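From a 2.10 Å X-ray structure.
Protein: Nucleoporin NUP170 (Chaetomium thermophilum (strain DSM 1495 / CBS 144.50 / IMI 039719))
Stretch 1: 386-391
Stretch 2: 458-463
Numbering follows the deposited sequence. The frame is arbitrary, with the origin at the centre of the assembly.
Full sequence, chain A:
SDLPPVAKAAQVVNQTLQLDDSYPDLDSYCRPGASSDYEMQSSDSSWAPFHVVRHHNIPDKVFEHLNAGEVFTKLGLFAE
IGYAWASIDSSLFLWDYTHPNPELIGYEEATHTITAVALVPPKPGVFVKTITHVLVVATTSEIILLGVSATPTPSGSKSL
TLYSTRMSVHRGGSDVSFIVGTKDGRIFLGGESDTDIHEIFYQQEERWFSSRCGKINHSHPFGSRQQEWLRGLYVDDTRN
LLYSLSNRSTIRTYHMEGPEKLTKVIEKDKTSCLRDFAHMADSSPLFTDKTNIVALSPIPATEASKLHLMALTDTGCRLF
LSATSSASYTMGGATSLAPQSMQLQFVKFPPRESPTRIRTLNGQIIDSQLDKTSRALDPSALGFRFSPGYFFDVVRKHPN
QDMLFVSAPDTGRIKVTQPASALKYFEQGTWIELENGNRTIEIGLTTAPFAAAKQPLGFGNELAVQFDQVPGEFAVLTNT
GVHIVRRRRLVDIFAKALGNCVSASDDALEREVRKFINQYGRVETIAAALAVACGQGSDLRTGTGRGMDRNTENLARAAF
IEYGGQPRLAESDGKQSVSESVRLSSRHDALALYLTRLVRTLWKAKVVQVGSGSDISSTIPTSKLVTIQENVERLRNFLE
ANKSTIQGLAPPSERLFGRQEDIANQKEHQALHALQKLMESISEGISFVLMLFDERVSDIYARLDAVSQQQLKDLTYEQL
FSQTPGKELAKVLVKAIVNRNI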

ATOM      1  N   PHE A 386      -1.784  -2.689  -6.903  1.00 38.85           N
ATOM      2  CA  PHE A 386      -1.843  -2.099  -5.573  1.00 41.37           C
ATOM      3  C   PHE A 386      -1.203  -0.721  -5.615  1.00 34.64           C
ATOM      4  O   PHE A 386      -0.166  -0.531  -6.260  1.00 37.71           O
ATOM      5  CB  PHE A 386      -1.124  -2.975  -4.537  1.00 40.72           C
ATOM      6  CG  PHE A 386      -1.604  -4.396  -4.509  1.00 38.67           C
ATOM      7  CD1 PHE A 386      -2.741  -4.740  -3.802  1.00 39.90           C
ATOM      8  CD2 PHE A 386      -0.916  -5.388  -5.186  1.00 44.25           C
ATOM      9  CE1 PHE A 386      -3.186  -6.045  -3.773  1.00 41.84           C
ATOM     10  CE2 PHE A 386      -1.357  -6.695  -5.159  1.00 39.41           C
ATOM     11  CZ  PHE A 386      -2.493  -7.024  -4.452  1.00 42.70           C
ATOM     12  N   SER A 387      -1.831   0.242  -4.945  1.00 37.45           N
ATOM     13  CA  SER A 387      -1.258   1.577  -4.816  1.00 40.09           C
ATOM     14  C   SER A 387       0.153   1.462  -4.246  1.00 37.08           C
ATOM     15  O   SER A 387       0.389   0.648  -3.353  1.00 36.33           O
ATOM     16  CB  SER A 387      -2.122   2.465  -3.916  1.00 41.29           C
ATOM     17  OG  SER A 387      -3.428   2.625  -4.441  1.00 43.01           O
ATOM     18  N   PRO A 388       1.096   2.277  -4.749  1.00 37.04           N
ATOM     19  CA  PRO A 388       0.954   3.346  -5.742  1.00 38.42           C
ATOM     20  C   PRO A 388       1.131   2.877  -7.189  1.00 39.81           C
ATOM     21  O   PRO A 388       1.446   3.698  -8.052  1.00 37.68           O
ATOM     22  CB  PRO A 388       2.069   4.310  -5.347  1.00 41.81           C
ATOM     23  CG  PRO A 388       3.156   3.403  -4.879  1.00 42.90           C
ATOM     24  CD  PRO A 388       2.483   2.191  -4.261  1.00 39.95           C
ATOM     25  N   GLY A 389       0.935   1.585  -7.451  1.00 40.27           N
ATOM     26  CA  GLY A 389       1.021   1.072  -8.808  1.00 36.05           C
ATOM     27  C   GLY A 389       1.742  -0.254  -8.947  1.00 40.99           C
ATOM     28  O   GLY A 389       2.058  -0.669 -10.067  1.00 44.17           O
ATOM     29  N   TYR A 390       2.013  -0.926  -7.830  1.00 37.71           N
ATOM     30  CA  TYR A 390       2.628  -2.248  -7.875  1.00 37.58           C
ATOM     31  C   TYR A 390       1.753  -3.198  -8.688  1.00 35.41           C
ATOM     32  O   TYR A 390       0.577  -3.386  -8.372  1.00 37.30           O
ATOM     33  CB  TYR A 390       2.818  -2.789  -6.457  1.00 35.99           C
ATOM     34  CG  TYR A 390       3.552  -1.869  -5.502  1.00 36.66           C
ATOM     35  CD1 TYR A 390       4.594  -1.055  -5.937  1.00 36.79           C
ATOM     36  CD2 TYR A 390       3.199  -1.819  -4.158  1.00 38.97           C
ATOM     37  CE1 TYR A 390       5.261  -0.220  -5.054  1.00 36.81           C
ATOM     38  CE2 TYR A 390       3.859  -0.991  -3.272  1.00 44.38           C
ATOM     39  CZ  TYR A 390       4.889  -0.196  -3.722  1.00 39.59           C
ATOM     40  OH  TYR A 390       5.539   0.631  -2.831  1.00 41.62           O
ATOM     41  N   PHE A 391       2.331  -3.802  -9.725  1.00 33.77           N
ATOM     42  CA  PHE A 391       1.587  -4.592 -10.703  1.00 32.61           C
ATOM     43  C   PHE A 391       2.115  -6.021 -10.716  1.00 33.83           C
ATOM     44  O   PHE A 391       3.314  -6.239 -10.916  1.00 36.38           O
ATOM     45  CB  PHE A 391       1.700  -3.957 -12.093  1.00 33.63           C
ATOM     46  CG  PHE A 391       1.089  -4.775 -13.200  1.00 35.58           C
ATOM     47  CD1 PHE A 391      -0.220  -5.215 -13.117  1.00 37.01           C
ATOM     48  CD2 PHE A 391       1.819  -5.073 -14.339  1.00 40.99           C
ATOM     49  CE1 PHE A 391      -0.783  -5.958 -14.141  1.00 36.19           C
ATOM     50  CE2 PHE A 391       1.261  -5.810 -15.365  1.00 38.01           C
ATOM     51  CZ  PHE A 391      -0.043  -6.250 -15.265  1.00 36.19           C
ATOM     52  N   GLY A 458       1.709  13.976  -4.170  1.00 40.27           N
ATOM     53  CA  GLY A 458       2.451  13.440  -3.053  1.00 40.54           C
ATOM     54  C   GLY A 458       2.098  12.014  -2.681  1.00 45.28           C
ATOM     55  O   GLY A 458       2.858  11.375  -1.944  1.00 39.31           O
ATOM     56  N   PHE A 459       0.977  11.495  -3.187  1.00 39.83           N
ATOM     57  CA  PHE A 459       0.490  10.185  -2.764  1.00 40.53           C
ATOM     58  C   PHE A 459       1.504   9.081  -3.040  1.00 34.16           C
ATOM     59  O   PHE A 459       1.710   8.198  -2.201  1.00 40.98           O
ATOM     60  CB  PHE A 459      -0.828   9.877  -3.472  1.00 39.07           C
ATOM     61  CG  PHE A 459      -1.371   8.508  -3.175  1.00 41.59           C
ATOM     62  CD1 PHE A 459      -2.232   8.309  -2.112  1.00 39.59           C
ATOM     63  CD2 PHE A 459      -1.022   7.423  -3.963  1.00 40.00           C
ATOM     64  CE1 PHE A 459      -2.736   7.051  -1.837  1.00 42.59           C
ATOM     65  CE2 PHE A 459      -1.522   6.164  -3.692  1.00 43.41           C
ATOM     66  CZ  PHE A 459      -2.380   5.979  -2.627  1.00 44.49           C
ATOM     67  N   GLY A 460       2.132   9.098  -4.213  1.00 38.95           N
ATOM     68  CA  GLY A 460       2.944   7.976  -4.642  1.00 43.15           C
ATOM     69  C   GLY A 460       4.413   8.075  -4.286  1.00 44.76           C
ATOM     70  O   GLY A 460       5.235   7.353  -4.856  1.00 35.84           O
ATOM     71  N   ASN A 461       4.764   8.948  -3.340  1.00 39.32           N
ATOM     72  CA  ASN A 461       6.167   9.226  -3.035  1.00 42.14           C
ATOM     73  C   ASN A 461       6.719   8.135  -2.117  1.00 39.01           C
ATOM     74  O   ASN A 461       6.756   8.258  -0.890  1.00 42.34           O
ATOM     75  CB  ASN A 461       6.313  10.608  -2.412  1.00 38.82           C
ATOM     76  CG  ASN A 461       7.750  11.088  -2.401  1.00 45.88           C
ATOM     77  OD1 ASN A 461       8.681  10.303  -2.584  1.00 42.85           O
ATOM     78  ND2 ASN A 461       7.940  12.382  -2.181  1.00 38.92           N
ATOM     79  N   GLU A 462       7.174   7.046  -2.744  1.00 35.06           N
ATOM     80  CA  GLU A 462       7.802   5.956  -1.998  1.00 35.35           C
ATOM     81  C   GLU A 462       9.015   6.439  -1.217  1.00 36.90           C
ATOM     82  O   GLU A 462       9.274   5.972  -0.101  1.00 33.13           O
ATOM     83  CB  GLU A 462       8.237   4.840  -2.944  1.00 41.40           C
ATOM     84  CG  GLU A 462       7.132   4.086  -3.648  1.00 39.37           C
ATOM     85  CD  GLU A 462       7.677   2.889  -4.399  1.00 35.31           C
ATOM     86  OE1 GLU A 462       7.499   1.751  -3.916  1.00 39.65           O
ATOM     87  OE2 GLU A 462       8.305   3.085  -5.460  1.00 43.48           O
ATOM     88  N   LEU A 463       9.794   7.350  -1.805  1.00 40.04           N
ATOM     89  CA  LEU A 463      11.033   7.790  -1.174  1.00 44.74           C
ATOM     90  C   LEU A 463      10.761   8.440   0.174  1.00 40.95           C
ATOM     91  O   LEU A 463      11.533   8.269   1.123  1.00 43.02           O
ATOM     92  CB  LEU A 463      11.767   8.758  -2.102  1.00 40.95           C
ATOM     93  CG  LEU A 463      12.165   8.159  -3.452  1.00 42.64           C
ATOM     94  CD1 LEU A 463      12.527   9.253  -4.440  1.00 42.94           C
ATOM     95  CD2 LEU A 463      13.321   7.189  -3.279  1.00 49.24           C
TER

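The contact between residues 386-391 and 458-463 is small, burying 224 Å² summed over both sides, and combines one short polar bond with a patch of apolar packing around Pro388. The segments lie far apart in sequence, and their backbones come nearest at Pro388 and Gly460, whose CA atoms are 5.2 Å apart. Pro388, Tyr390 and Phe459 are buried in the assembly, whereas Ser387, Gly460 and Glu462 remain partly exposed.

The single hydrogen bond across the contact runs from the phenol of Tyr390 to the carboxylate of Glu462, with 2.5 Å between Tyr390 OH and Glu462 OE1. Such a short distance fits a phenol donating to a carboxylate oxygen. The CA-to-CB bond of Tyr390 points sideways, but the length of the side chain, with chi1 in the m rotamer, carries the hydroxyl to its partner; OE1 sits at the edge of the ring, near its plane, where a phenol hydroxyl can direct its proton. Glu462 points its CA-to-CB bond toward the first stretch and reaches out with chi1 m and chi2 t. Both of its carboxylate oxygens also accept hydrogen bonds elsewhere in the structure.

Apolar packing centres on Pro388, which has the largest covered area of any residue here, 55 Å². It follows a cis peptide bond and points its CA-to-CB bond toward the second stretch. Pro388 CB lies 3.8 Å from Gly460 CA, and Pro388 CG lies 4.2 Å from Glu462 CG, so the aliphatic part of the glutamate contributes to packing while its carboxylate bonds the tyrosine. Phe459, with chi1 t, brings the end of its ring to the same region: Phe459 CE2 is 4.4 Å from Pro388 CB, and Phe459 CZ is 3.8 Å from Ser387 CB. Ser387 CB and Pro388 CA lie at the edge of the Phe459 ring, near its plane, with Pro388 CA 4.3 Å from Phe459 CE2. Ser387 thus offers its methylene to the aromatic ring, while its OG is hydrogen-bonded elsewhere in the structure.

The backbone supports this arrangement. In the first stretch, Gly389 N donates to Phe386 O at 2.7 Å, and Phe386 N donates to Tyr390 O at 2.9 Å, closing the turn that presents Ser387 and Pro388. Gly389 makes no contact across the interface, but its phi of 138° suits glycine, since a CB would be jammed against the carbonyl oxygen of Pro388. Gly460 meets Pro388 through its backbone; an ideal CB would lie 3.7 Å from Pro388 CB, so this contact alone does not demand glycine.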